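Local coordinates for protein glycerate 2-kinase (Pyrococcus horikoshii, PDB 1X3L) that phosphorylates D-glycerate to 2-phosphoglycerate with ATP as phosphate donor and a divalent metal, preferably magnesium, as cofactor, at residues L151-L156 and T168-I173; D219-L224 and H240-L245; Y287-T292 and V322-G327; L361-D366 and I428-V433. One frame throughout, in Å; residues are numbered along the deposited sequence.

Contact 1: L151-L156 and T168-I173; sequences LTTDLL and TVRKHI
T153 and R170 make the closest approach between these two helices. CG2 of T153 meets R170 CD at 3.6 Å, and the two side chains cross at about a right angle. This pair lies on the partly exposed side. In T153, OG1 sits between the backbone N and the carbonyl carbon (chi1 51°), which places CG2 anti to the carbonyl carbon. The hydroxyl bonds back to K150 O. R170 is bent at chi3, about its CG-CD bond, and its NH2 bonds to N167 OD1 and S207 OG. The buried side is looser between the two segments. L156 and V169 reach toward each other tip to tip, with L156 CD1 4.1 Å from V169 CB. T152 CG2, anti to the backbone N, comes within 4.2 Å of V169 CG1 and 4.4 Å of I173 CD1, while T152 OG1 bonds to D148 O. Helix 217-226 completes this side through L224 on L156 and I223 on V169. Just past helix 163-171, H172 ND1 donates to T168 O at 2.7 Å. Consecutive helices joined by a short loop and packed largely through aliphatic groups are typical of a helical part of an alpha/beta protein.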
loop_
_atom_site.group_PDB
_atom_site.type_symbol
_atom_site.label_atom_id
_atom_site.label_comp_id
_atom_site.label_asym_id
_atom_site.label_seq_id
_atom_site.Cartn_x
_atom_site.Cartn_y
_atom_site.Cartn_z
ATOM N N LEU A 151 12.462 14.219 18.497
ATOM C CA LEU A 151 13.697 13.838 19.170
ATOM C C LEU A 151 13.690 12.360 19.549
ATOM O O LEU A 151 14.706 11.672 19.428
ATOM C CB LEU A 151 13.903 14.689 20.425
ATOM C CG LEU A 151 14.005 16.203 20.210
ATOM C CD1 LEU A 151 14.267 16.889 21.545
ATOM C CD2 LEU A 151 15.125 16.514 19.224
ATOM N N THR A 152 12.543 11.873 20.010
ATOM C CA THR A 152 12.426 10.475 20.404
ATOM C C THR A 152 12.605 9.574 19.186
ATOM O O THR A 152 13.422 8.655 19.198
ATOM C CB THR A 152 11.053 10.187 21.050
ATOM O OG1 THR A 152 10.867 11.042 22.186
ATOM C CG2 THR A 152 10.976 8.736 21.504
ATOM N N THR A 153 11.842 9.845 18.133
ATOM C CA THR A 153 11.931 9.053 16.913
ATOM C C THR A 153 13.348 9.081 16.344
ATOM O O THR A 153 13.812 8.095 15.770
ATOM C CB THR A 153 10.946 9.559 15.835
ATOM O OG1 THR A 153 11.103 10.971 15.666
ATOM C CG2 THR A 153 9.512 9.263 16.234
ATOM N N ASP A 154 14.038 10.208 16.513
ATOM C CA ASP A 154 15.403 10.348 16.011
ATOM C C ASP A 154 16.405 9.505 16.781
ATOM O O ASP A 154 17.322 8.932 16.193
ATOM C CB ASP A 154 15.852 11.811 16.046
ATOM C CG ASP A 154 15.331 12.608 14.869
ATOM O OD1 ASP A 154 15.533 12.161 13.720
ATOM O OD2 ASP A 154 14.727 13.680 15.092
ATOM N N LEU A 155 16.238 9.437 18.097
ATOM C CA LEU A 155 17.139 8.652 18.929
ATOM C C LEU A 155 16.925 7.165 18.668
ATOM O O LEU A 155 17.832 6.354 18.855
ATOM C CB LEU A 155 16.903 8.968 20.408
ATOM C CG LEU A 155 17.214 10.406 20.832
ATOM C CD1 LEU A 155 16.819 10.607 22.285
ATOM C CD2 LEU A 155 18.695 10.693 20.632
ATOM N N LEU A 156 15.719 6.814 18.234
ATOM C CA LEU A 156 15.400 5.425 17.939
ATOM C C LEU A 156 16.159 4.990 16.690
ATOM O O LEU A 156 16.740 3.905 16.648
ATOM C CB LEU A 156 13.893 5.258 17.730
ATOM C CG LEU A 156 13.038 5.420 18.989
ATOM C CD1 LEU A 156 11.570 5.395 18.624
ATOM C CD2 LEU A 156 13.361 4.308 19.969
ATOM N N THR A 168 6.244 0.487 18.438
ATOM C CA THR A 168 5.784 0.211 19.794
ATOM C C THR A 168 5.921 1.456 20.658
ATOM O O THR A 168 5.001 1.821 21.393
ATOM C CB THR A 168 6.594 -0.925 20.432
ATOM O OG1 THR A 168 6.295 -2.152 19.756
ATOM C CG2 THR A 168 6.258 -1.061 21.912
ATOM N N VAL A 169 7.077 2.105 20.565
ATOM C CA VAL A 169 7.318 3.310 21.334
ATOM C C VAL A 169 6.406 4.429 20.847
ATOM O O VAL A 169 5.741 5.072 21.653
ATOM C CB VAL A 169 8.793 3.762 21.233
ATOM C CG1 VAL A 169 8.990 5.073 21.979
ATOM C CG2 VAL A 169 9.706 2.694 21.820
ATOM N N ARG A 170 6.354 4.647 19.533
ATOM C CA ARG A 170 5.517 5.710 18.975
ATOM C C ARG A 170 4.033 5.518 19.284
ATOM O O ARG A 170 3.322 6.485 19.579
ATOM C CB ARG A 170 5.721 5.832 17.457
ATOM C CG ARG A 170 7.120 6.305 17.044
ATOM C CD ARG A 170 7.228 6.625 15.542
ATOM N NE ARG A 170 6.839 5.496 14.697
ATOM C CZ ARG A 170 5.600 5.268 14.268
ATOM N NH1 ARG A 170 4.614 6.095 14.593
ATOM N NH2 ARG A 170 5.340 4.199 13.526
ATOM N N LYS A 171 3.562 4.275 19.221
ATOM C CA LYS A 171 2.160 4.000 19.517
ATOM C C LYS A 171 1.813 4.350 20.965
ATOM O O LYS A 171 0.669 4.704 21.264
ATOM C CB LYS A 171 1.826 2.528 19.251
ATOM C CG LYS A 171 1.768 2.163 17.768
ATOM C CD LYS A 171 1.376 0.704 17.550
ATOM C CE LYS A 171 1.263 0.403 16.059
ATOM N NZ LYS A 171 0.656 -0.927 15.786
ATOM N N HIS A 172 2.796 4.263 21.858
ATOM C CA HIS A 172 2.552 4.564 23.266
ATOM C C HIS A 172 2.758 6.015 23.700
ATOM O O HIS A 172 2.772 6.306 24.894
ATOM C CB HIS A 172 3.371 3.627 24.161
ATOM C CG HIS A 172 2.837 2.228 24.200
ATOM N ND1 HIS A 172 3.082 1.308 23.202
ATOM C CD2 HIS A 172 1.999 1.619 25.073
ATOM C CE1 HIS A 172 2.417 0.196 23.457
ATOM N NE2 HIS A 172 1.751 0.358 24.585
ATOM N N ILE A 173 2.922 6.921 22.740
ATOM C CA ILE A 173 3.068 8.343 23.054
ATOM C C ILE A 173 2.218 9.150 22.087
ATOM O O ILE A 173 2.443 10.343 21.878
ATOM C CB ILE A 173 4.531 8.832 22.973
ATOM C CG1 ILE A 173 5.136 8.494 21.612
ATOM C CG2 ILE A 173 5.337 8.225 24.112
ATOM C CD1 ILE A 173 6.553 9.006 21.445
#

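Contact 2: D219-L224 and H240-L245; sequences DAKRIL and HIERGL. With EDO (1,2-ethanediol), chain F.
The carboxylate of E242 is the flat group that meets K221 across this contact. K221 NZ approaches OE2 on its syn lone pair, the side of the other oxygen, and the salt bridge measures 2.9 Å. OE1 is much farther from NZ, at 4.1 Å. The E242 chain bends at chi2 (-61°), which places its CD; the carboxylate end comes nearer to the other helix than the start. K221 leaves with CG anti to the backbone N (chi1 -173°) and runs extended. The K221 and L245 side chains cross at about a right angle, with K221 CD 3.6 Å from L245 CD1. The ammonium has a second partner, O1 of a 1,2-ethanediol at 2.9 Å, which probably comes from the crystallisation liquor. Nearer the backbones the contact is apolar. I241 CD1 lies 3.9 Å from L224 CD1 and 4.4 Å from A220 CB. I241 CG2 lies 4.2 Å from K221 CB. W230 in the connecting loop touches K221, L224 and E242. The axes of 219-224 and 240-245 come within 10.4 Å and run roughly antiparallel, their N-to-C directions 138° apart. Helix 217-226 packs on helix 235-246 through A220, K221 and L224 and on helix 163-171 through D219 and I223.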
loop_
_atom_site.group_PDB
_atom_site.type_symbol
_atom_site.label_atom_id
_atom_site.label_comp_id
_atom_site.label_asym_id
_atom_site.label_seq_id
_atom_site.Cartn_x
_atom_site.Cartn_y
_atom_site.Cartn_z
ATOM N N ASP A 219 6.840 -2.784 27.279
ATOM C CA ASP A 219 7.614 -3.107 26.083
ATOM C C ASP A 219 8.325 -1.849 25.595
ATOM O O ASP A 219 9.488 -1.897 25.195
ATOM C CB ASP A 219 6.714 -3.644 24.959
ATOM C CG ASP A 219 6.165 -5.024 25.252
ATOM O OD1 ASP A 219 6.852 -5.809 25.939
ATOM O OD2 ASP A 219 5.051 -5.336 24.782
ATOM N N ALA A 220 7.622 -0.721 25.631
ATOM C CA ALA A 220 8.194 0.546 25.192
ATOM C C ALA A 220 9.394 0.956 26.050
ATOM O O ALA A 220 10.404 1.426 25.527
ATOM C CB ALA A 220 7.134 1.632 25.224
ATOM N N LYS A 221 9.285 0.777 27.363
ATOM C CA LYS A 221 10.380 1.135 28.258
ATOM C C LYS A 221 11.578 0.216 28.020
ATOM O O LYS A 221 12.715 0.681 27.912
ATOM C CB LYS A 221 9.937 1.043 29.720
ATOM C CG LYS A 221 10.984 1.559 30.709
ATOM C CD LYS A 221 10.468 1.554 32.142
ATOM C CE LYS A 221 11.515 2.090 33.110
ATOM N NZ LYS A 221 11.050 2.033 34.523
ATOM N N ARG A 222 11.319 -1.087 27.942
ATOM C CA ARG A 222 12.377 -2.068 27.699
ATOM C C ARG A 222 13.171 -1.671 26.464
ATOM O O ARG A 222 14.403 -1.706 26.462
ATOM C CB ARG A 222 11.777 -3.454 27.470
ATOM C CG ARG A 222 11.153 -4.090 28.695
ATOM C CD ARG A 222 10.289 -5.277 28.293
ATOM N NE ARG A 222 9.805 -6.036 29.444
ATOM C CZ ARG A 222 8.871 -6.980 29.371
ATOM N NH1 ARG A 222 8.316 -7.274 28.202
ATOM N NH2 ARG A 222 8.502 -7.637 30.461
ATOM N N ILE A 223 12.449 -1.296 25.414
ATOM C CA ILE A 223 13.052 -0.894 24.150
ATOM C C ILE A 223 13.945 0.333 24.283
ATOM O O ILE A 223 15.075 0.337 23.791
ATOM C CB ILE A 223 11.959 -0.613 23.089
ATOM C CG1 ILE A 223 11.312 -1.931 22.652
ATOM C CG2 ILE A 223 12.555 0.127 21.900
ATOM C CD1 ILE A 223 10.127 -1.762 21.723
ATOM N N LEU A 224 13.443 1.376 24.936
ATOM C CA LEU A 224 14.227 2.592 25.110
ATOM C C LEU A 224 15.489 2.318 25.916
ATOM O O LEU A 224 16.545 2.885 25.641
ATOM C CB LEU A 224 13.391 3.678 25.796
ATOM C CG LEU A 224 12.264 4.274 24.947
ATOM C CD1 LEU A 224 11.533 5.345 25.740
ATOM C CD2 LEU A 224 12.843 4.867 23.673
ATOM N N HIS A 240 5.352 10.187 30.653
ATOM C CA HIS A 240 4.116 9.613 30.144
ATOM C C HIS A 240 4.146 8.096 30.227
ATOM O O HIS A 240 3.140 7.465 30.545
ATOM C CB HIS A 240 3.860 10.015 28.696
ATOM C CG HIS A 240 2.652 9.354 28.115
ATOM N ND1 HIS A 240 1.374 9.636 28.547
ATOM C CD2 HIS A 240 2.528 8.368 27.194
ATOM C CE1 HIS A 240 0.515 8.852 27.920
ATOM N NE2 HIS A 240 1.191 8.073 27.094
ATOM N N ILE A 241 5.304 7.516 29.934
ATOM C CA ILE A 241 5.448 6.070 29.975
ATOM C C ILE A 241 5.394 5.545 31.409
ATOM O O ILE A 241 4.799 4.499 31.658
ATOM C CB ILE A 241 6.755 5.627 29.269
ATOM C CG1 ILE A 241 6.595 5.831 27.756
ATOM C CG2 ILE A 241 7.069 4.166 29.593
ATOM C CD1 ILE A 241 7.848 5.576 26.944
ATOM N N GLU A 242 6.009 6.266 32.345
ATOM C CA GLU A 242 5.975 5.858 33.747
ATOM C C GLU A 242 4.525 5.909 34.227
ATOM O O GLU A 242 4.078 5.046 34.990
ATOM C CB GLU A 242 6.836 6.788 34.607
ATOM C CG GLU A 242 8.339 6.560 34.469
ATOM C CD GLU A 242 8.750 5.161 34.892
ATOM O OE1 GLU A 242 8.279 4.699 35.953
ATOM O OE2 GLU A 242 9.549 4.526 34.176
ATOM N N ARG A 243 3.791 6.923 33.781
ATOM C CA ARG A 243 2.388 7.055 34.158
ATOM C C ARG A 243 1.622 5.850 33.614
ATOM O O ARG A 243 0.730 5.323 34.275
ATOM C CB ARG A 243 1.786 8.341 33.592
ATOM C CG ARG A 243 2.339 9.628 34.190
ATOM C CD ARG A 243 1.436 10.798 33.832
ATOM N NE ARG A 243 0.117 10.636 34.442
ATOM C CZ ARG A 243 -0.987 11.251 34.028
ATOM N NH1 ARG A 243 -0.945 12.079 32.992
ATOM N NH2 ARG A 243 -2.139 11.027 34.647
ATOM N N GLY A 244 1.978 5.423 32.403
ATOM C CA GLY A 244 1.326 4.270 31.803
ATOM C C GLY A 244 1.625 3.016 32.604
ATOM O O GLY A 244 0.764 2.156 32.785
ATOM N N LEU A 245 2.857 2.911 33.089
ATOM C CA LEU A 245 3.248 1.760 33.889
ATOM C C LEU A 245 2.474 1.742 35.204
ATOM O O LEU A 245 2.177 0.677 35.743
ATOM C CB LEU A 245 4.747 1.800 34.175
ATOM C CG LEU A 245 5.665 1.568 32.978
ATOM C CD1 LEU A 245 7.111 1.686 33.434
ATOM C CD2 LEU A 245 5.400 0.182 32.381
HETATM C C1 EDO F . 14.683 3.595 35.330
HETATM O O1 EDO F . 13.739 2.524 35.467
HETATM C C2 EDO F . 14.006 4.931 35.633
HETATM O O2 EDO F . 14.948 6.001 35.504
#

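Contact 3: Y287-T292 and V322-G327; sequences YIMTTT and VVLVFG
Y287 and I288 pair in parallel with L324 and V325, and a beta bulge then shifts the register by one, so that T290 pairs with F326. Within these segments Y287 N bonds V323 O at 2.9 Å, V325 N bonds Y287 O, M289 N bonds V325 O, and beyond the bulge G327 N bonds T290 O. M289 sits in the bulge, and its chain, bent at chi2 and chi3, lies beside F326. M289 CG sits over one face of the F326 ring, 3.7 Å from the centroid and offset toward the rim, a CH-pi contact. M289 CB is 3.4 Å from F326 CE1. M289 SD stands oblique to the F326 ring, a Met-aromatic contact, and lies 4.0 Å from L324 CG. An alanine in place of F326 would probably leave M289 CG without its ring and open a gap beside I304. At the other end V322 CG2 meets the edge of the Y287 ring, 3.7 Å from CD2, and F318 stacks on that ring. The two strands form a beta-alpha-beta crossover through helix 297-314. That helix covers V322, L324 and F326, helix 268-281 covers I288 and V325, and strand 427-435 borders strand 322-328.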
loop_
_atom_site.group_PDB
_atom_site.type_symbol
_atom_site.label_atom_id
_atom_site.label_comp_id
_atom_site.label_asym_id
_atom_site.label_seq_id
_atom_site.Cartn_x
_atom_site.Cartn_y
_atom_site.Cartn_z
ATOM N N TYR A 287 -3.953 -18.003 -12.390
ATOM C CA TYR A 287 -3.512 -18.416 -11.069
ATOM C C TYR A 287 -2.662 -17.359 -10.392
ATOM O O TYR A 287 -1.750 -16.798 -11.004
ATOM C CB TYR A 287 -2.707 -19.707 -11.176
ATOM C CG TYR A 287 -3.473 -20.835 -11.815
ATOM C CD1 TYR A 287 -4.359 -21.615 -11.070
ATOM C CD2 TYR A 287 -3.335 -21.106 -13.177
ATOM C CE1 TYR A 287 -5.094 -22.643 -11.672
ATOM C CE2 TYR A 287 -4.059 -22.125 -13.785
ATOM C CZ TYR A 287 -4.934 -22.890 -13.032
ATOM O OH TYR A 287 -5.635 -23.910 -13.640
ATOM N N ILE A 288 -2.976 -17.080 -9.131
ATOM C CA ILE A 288 -2.205 -16.117 -8.361
ATOM C C ILE A 288 -1.177 -16.979 -7.642
ATOM O O ILE A 288 -1.520 -17.763 -6.753
ATOM C CB ILE A 288 -3.091 -15.369 -7.352
ATOM C CG1 ILE A 288 -4.119 -14.517 -8.108
ATOM C CG2 ILE A 288 -2.233 -14.496 -6.455
ATOM C CD1 ILE A 288 -5.178 -13.882 -7.226
ATOM N N MET A 289 0.077 -16.847 -8.061
ATOM C CA MET A 289 1.177 -17.630 -7.511
ATOM C C MET A 289 1.593 -17.158 -6.126
ATOM O O MET A 289 1.998 -17.964 -5.287
ATOM C CB MET A 289 2.375 -17.573 -8.468
ATOM C CG MET A 289 2.023 -17.938 -9.907
ATOM S SD MET A 289 1.276 -19.588 -10.078
ATOM C CE MET A 289 2.739 -20.633 -9.983
ATOM N N THR A 290 1.495 -15.851 -5.902
ATOM C CA THR A 290 1.839 -15.259 -4.618
ATOM C C THR A 290 1.568 -13.759 -4.621
ATOM O O THR A 290 1.442 -13.136 -5.677
ATOM C CB THR A 290 3.332 -15.485 -4.254
ATOM O OG1 THR A 290 3.577 -14.981 -2.936
ATOM C CG2 THR A 290 4.250 -14.757 -5.230
ATOM N N THR A 291 1.471 -13.186 -3.430
ATOM C CA THR A 291 1.237 -11.758 -3.284
ATOM C C THR A 291 2.291 -11.203 -2.336
ATOM O O THR A 291 2.213 -10.050 -1.913
ATOM C CB THR A 291 -0.154 -11.467 -2.686
ATOM O OG1 THR A 291 -0.316 -12.215 -1.476
ATOM C CG2 THR A 291 -1.248 -11.850 -3.671
ATOM N N THR A 292 3.281 -12.033 -2.019
ATOM C CA THR A 292 4.350 -11.643 -1.110
ATOM C C THR A 292 5.739 -11.932 -1.680
ATOM O O THR A 292 6.677 -12.239 -0.938
ATOM C CB THR A 292 4.204 -12.361 0.252
ATOM O OG1 THR A 292 4.230 -13.783 0.058
ATOM C CG2 THR A 292 2.890 -11.975 0.910
ATOM N N VAL A 322 -2.711 -19.808 -20.375
ATOM C CA VAL A 322 -2.774 -19.542 -18.953
ATOM C C VAL A 322 -2.145 -18.213 -18.576
ATOM O O VAL A 322 -1.287 -17.690 -19.290
ATOM C CB VAL A 322 -2.091 -20.701 -18.184
ATOM C CG1 VAL A 322 -0.626 -20.804 -18.600
ATOM C CG2 VAL A 322 -2.225 -20.508 -16.684
ATOM N N VAL A 323 -2.620 -17.653 -17.469
ATOM C CA VAL A 323 -2.105 -16.400 -16.936
ATOM C C VAL A 323 -1.665 -16.652 -15.498
ATOM O O VAL A 323 -2.421 -17.221 -14.701
ATOM C CB VAL A 323 -3.181 -15.294 -16.919
ATOM C CG1 VAL A 323 -2.663 -14.079 -16.157
ATOM C CG2 VAL A 323 -3.548 -14.898 -18.343
ATOM N N LEU A 324 -0.439 -16.247 -15.176
ATOM C CA LEU A 324 0.090 -16.411 -13.826
ATOM C C LEU A 324 0.350 -15.031 -13.244
ATOM O O LEU A 324 0.857 -14.146 -13.930
ATOM C CB LEU A 324 1.394 -17.218 -13.838
ATOM C CG LEU A 324 1.335 -18.737 -14.035
ATOM C CD1 LEU A 324 0.677 -19.079 -15.349
ATOM C CD2 LEU A 324 2.740 -19.293 -13.997
ATOM N N VAL A 325 0.005 -14.848 -11.973
ATOM C CA VAL A 325 0.194 -13.558 -11.325
ATOM C C VAL A 325 1.102 -13.664 -10.105
ATOM O O VAL A 325 0.890 -14.501 -9.222
ATOM C CB VAL A 325 -1.171 -12.955 -10.906
ATOM C CG1 VAL A 325 -0.995 -11.512 -10.444
ATOM C CG2 VAL A 325 -2.152 -13.023 -12.079
ATOM N N PHE A 326 2.120 -12.809 -10.068
ATOM C CA PHE A 326 3.076 -12.776 -8.964
ATOM C C PHE A 326 3.106 -11.350 -8.407
ATOM O O PHE A 326 3.534 -10.423 -9.092
ATOM C CB PHE A 326 4.488 -13.123 -9.456
ATOM C CG PHE A 326 4.603 -14.459 -10.147
ATOM C CD1 PHE A 326 5.069 -15.575 -9.461
ATOM C CD2 PHE A 326 4.324 -14.581 -11.505
ATOM C CE1 PHE A 326 5.267 -16.794 -10.119
ATOM C CE2 PHE A 326 4.517 -15.793 -12.176
ATOM C CZ PHE A 326 4.991 -16.900 -11.484
ATOM N N GLY A 327 2.659 -11.174 -7.172
ATOM C CA GLY A 327 2.665 -9.850 -6.581
ATOM C C GLY A 327 3.644 -9.756 -5.428
ATOM O O GLY A 327 4.015 -10.774 -4.828
#

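Contact 4: L361-D366 and I428-V433; sequences LIVAFD and IVIAIV
F365 meets I428, and V363 meets I430, through first torsions that put F365 CG (chi1 63°) and V363 CG1 (chi1 56°) between the backbone N and the carbonyl carbon. The F365 ring lies side by side with I428 and points the same way. Its CZ is 4.0 Å from I428 CB, and its CD2 is 3.4 Å from I428 O, which stands oblique to the ring. I430 CD1 meets the ring at its edge, 4.1 Å from CE2. V363 CG1 packs on I430 CB at 3.6 Å, the closest apolar approach of the pair. On the other face of the sheet I362 CG2 lies 3.9 Å from V429 CG1, the side chains crossing obliquely, and A364 CB meets V429 CG2 at the same distance. An alanine in place of F365 would probably leave I428 and the I430 CD1 methyl without their aromatic neighbour and open a gap next to V14. Three hydrogen-bonded pairs, L361-I432, V363-I430 and F365-I428, give six backbone bonds of 2.7 to 3.0 Å. The N-to-C directions of the two segments are 171° apart, close to antiparallel. Helices 6-20 and 268-281 pack on the face of F365 and I430. Helices 297-314 and 343-351 pack on the face of I362 and A364. A regular antiparallel pair buried at the centre of a mixed sheet, with helices on both faces, is typical of a three-layer alpha/beta/alpha sandwich.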
loop_
_atom_site.group_PDB
_atom_site.type_symbol
_atom_site.label_atom_id
_atom_site.label_comp_id
_atom_site.label_asym_id
_atom_site.label_seq_id
_atom_site.Cartn_x
_atom_site.Cartn_y
_atom_site.Cartn_z
ATOM N N LEU A 361 4.248 -13.768 -22.764
ATOM C CA LEU A 361 4.514 -12.373 -22.468
ATOM C C LEU A 361 4.657 -12.215 -20.971
ATOM O O LEU A 361 4.002 -12.916 -20.197
ATOM C CB LEU A 361 3.377 -11.482 -22.984
ATOM C CG LEU A 361 3.466 -9.971 -22.720
ATOM C CD1 LEU A 361 2.760 -9.199 -23.824
ATOM C CD2 LEU A 361 2.850 -9.645 -21.365
ATOM N N ILE A 362 5.555 -11.327 -20.568
ATOM C CA ILE A 362 5.755 -11.038 -19.161
ATOM C C ILE A 362 5.768 -9.529 -19.002
ATOM O O ILE A 362 6.529 -8.826 -19.677
ATOM C CB ILE A 362 7.095 -11.594 -18.615
ATOM C CG1 ILE A 362 7.018 -13.117 -18.470
ATOM C CG2 ILE A 362 7.396 -10.968 -17.248
ATOM C CD1 ILE A 362 8.303 -13.763 -17.976
ATOM N N VAL A 363 4.900 -9.025 -18.137
ATOM C CA VAL A 363 4.878 -7.598 -17.874
ATOM C C VAL A 363 4.990 -7.438 -16.361
ATOM O O VAL A 363 4.197 -8.004 -15.607
ATOM C CB VAL A 363 3.584 -6.923 -18.427
ATOM C CG1 VAL A 363 2.346 -7.586 -17.865
ATOM C CG2 VAL A 363 3.596 -5.439 -18.091
ATOM N N ALA A 364 6.011 -6.708 -15.922
ATOM C CA ALA A 364 6.243 -6.470 -14.495
ATOM C C ALA A 364 6.146 -4.963 -14.290
ATOM O O ALA A 364 6.811 -4.201 -14.983
ATOM C CB ALA A 364 7.630 -6.969 -14.096
ATOM N N PHE A 365 5.326 -4.533 -13.338
ATOM C CA PHE A 365 5.156 -3.107 -13.115
ATOM C C PHE A 365 4.857 -2.746 -11.671
ATOM O O PHE A 365 4.302 -3.541 -10.921
ATOM C CB PHE A 365 4.023 -2.588 -14.009
ATOM C CG PHE A 365 2.682 -3.199 -13.701
ATOM C CD1 PHE A 365 1.724 -2.486 -12.983
ATOM C CD2 PHE A 365 2.380 -4.493 -14.113
ATOM C CE1 PHE A 365 0.483 -3.056 -12.680
ATOM C CE2 PHE A 365 1.145 -5.071 -13.814
ATOM C CZ PHE A 365 0.198 -4.350 -13.096
ATOM N N ASP A 366 5.228 -1.527 -11.297
ATOM C CA ASP A 366 4.983 -1.018 -9.955
ATOM C C ASP A 366 3.702 -0.187 -10.062
ATOM O O ASP A 366 3.624 0.729 -10.887
ATOM C CB ASP A 366 6.143 -0.122 -9.516
ATOM C CG ASP A 366 6.217 0.042 -8.012
ATOM O OD1 ASP A 366 5.173 0.315 -7.383
ATOM O OD2 ASP A 366 7.331 -0.096 -7.460
ATOM N N ILE A 428 3.406 -5.986 -9.461
ATOM C CA ILE A 428 2.801 -7.204 -9.970
ATOM C C ILE A 428 3.469 -7.644 -11.261
ATOM O O ILE A 428 3.819 -6.813 -12.109
ATOM C CB ILE A 428 1.304 -7.012 -10.274
ATOM C CG1 ILE A 428 0.565 -6.570 -9.014
ATOM C CG2 ILE A 428 0.720 -8.311 -10.836
ATOM C CD1 ILE A 428 -0.886 -6.166 -9.254
ATOM N N VAL A 429 3.654 -8.953 -11.393
ATOM C CA VAL A 429 4.230 -9.528 -12.589
ATOM C C VAL A 429 3.146 -10.400 -13.201
ATOM O O VAL A 429 2.588 -11.267 -12.529
ATOM C CB VAL A 429 5.441 -10.439 -12.291
ATOM C CG1 VAL A 429 6.008 -10.965 -13.601
ATOM C CG2 VAL A 429 6.518 -9.670 -11.519
ATOM N N ILE A 430 2.830 -10.164 -14.464
ATOM C CA ILE A 430 1.823 -10.976 -15.123
ATOM C C ILE A 430 2.524 -11.792 -16.202
ATOM O O ILE A 430 3.206 -11.227 -17.057
ATOM C CB ILE A 430 0.739 -10.106 -15.785
ATOM C CG1 ILE A 430 0.072 -9.204 -14.741
ATOM C CG2 ILE A 430 -0.304 -10.998 -16.451
ATOM C CD1 ILE A 430 -0.988 -8.251 -15.334
ATOM N N ALA A 431 2.384 -13.115 -16.149
ATOM C CA ALA A 431 2.998 -13.977 -17.154
ATOM C C ALA A 431 1.892 -14.647 -17.965
ATOM O O ALA A 431 1.010 -15.308 -17.413
ATOM C CB ALA A 431 3.884 -15.034 -16.485
ATOM N N ILE A 432 1.935 -14.473 -19.279
ATOM C CA ILE A 432 0.913 -15.050 -20.138
ATOM C C ILE A 432 1.495 -16.056 -21.116
ATOM O O ILE A 432 2.498 -15.784 -21.771
ATOM C CB ILE A 432 0.195 -13.953 -20.962
ATOM C CG1 ILE A 432 -0.368 -12.879 -20.029
ATOM C CG2 ILE A 432 -0.912 -14.579 -21.804
ATOM C CD1 ILE A 432 -0.873 -11.647 -20.756
ATOM N N VAL A 433 0.876 -17.229 -21.196
ATOM C CA VAL A 433 1.301 -18.246 -22.156
ATOM C C VAL A 433 0.036 -18.600 -22.934
ATOM O O VAL A 433 -0.933 -19.098 -22.368
ATOM C CB VAL A 433 1.860 -19.507 -21.477
ATOM C CG1 VAL A 433 2.376 -20.473 -22.538
ATOM C CG2 VAL A 433 2.983 -19.136 -20.517
#

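How the contacts relate
The contacts form two groups on opposite sides of the chain's centre. Contacts 1 and 2 lie in the helical part, with centres about 11 Å apart. They meet where L156 packs on L224, V169 on I223 and H172 on H240. Contacts 3 and 4 share one mixed sheet, with centres about 9 Å apart. Strands 322-328 and 427-435 are neighbours there: F326 O lies 2.7 Å from V429 N, a probable hydrogen bond. The groups do not touch. The centres of contacts 1 and 3 are about 37 Å apart, those of contacts 2 and 4 about 47 Å. All four contacts lie away from K58, the substrate-binding residue inferred by similarity.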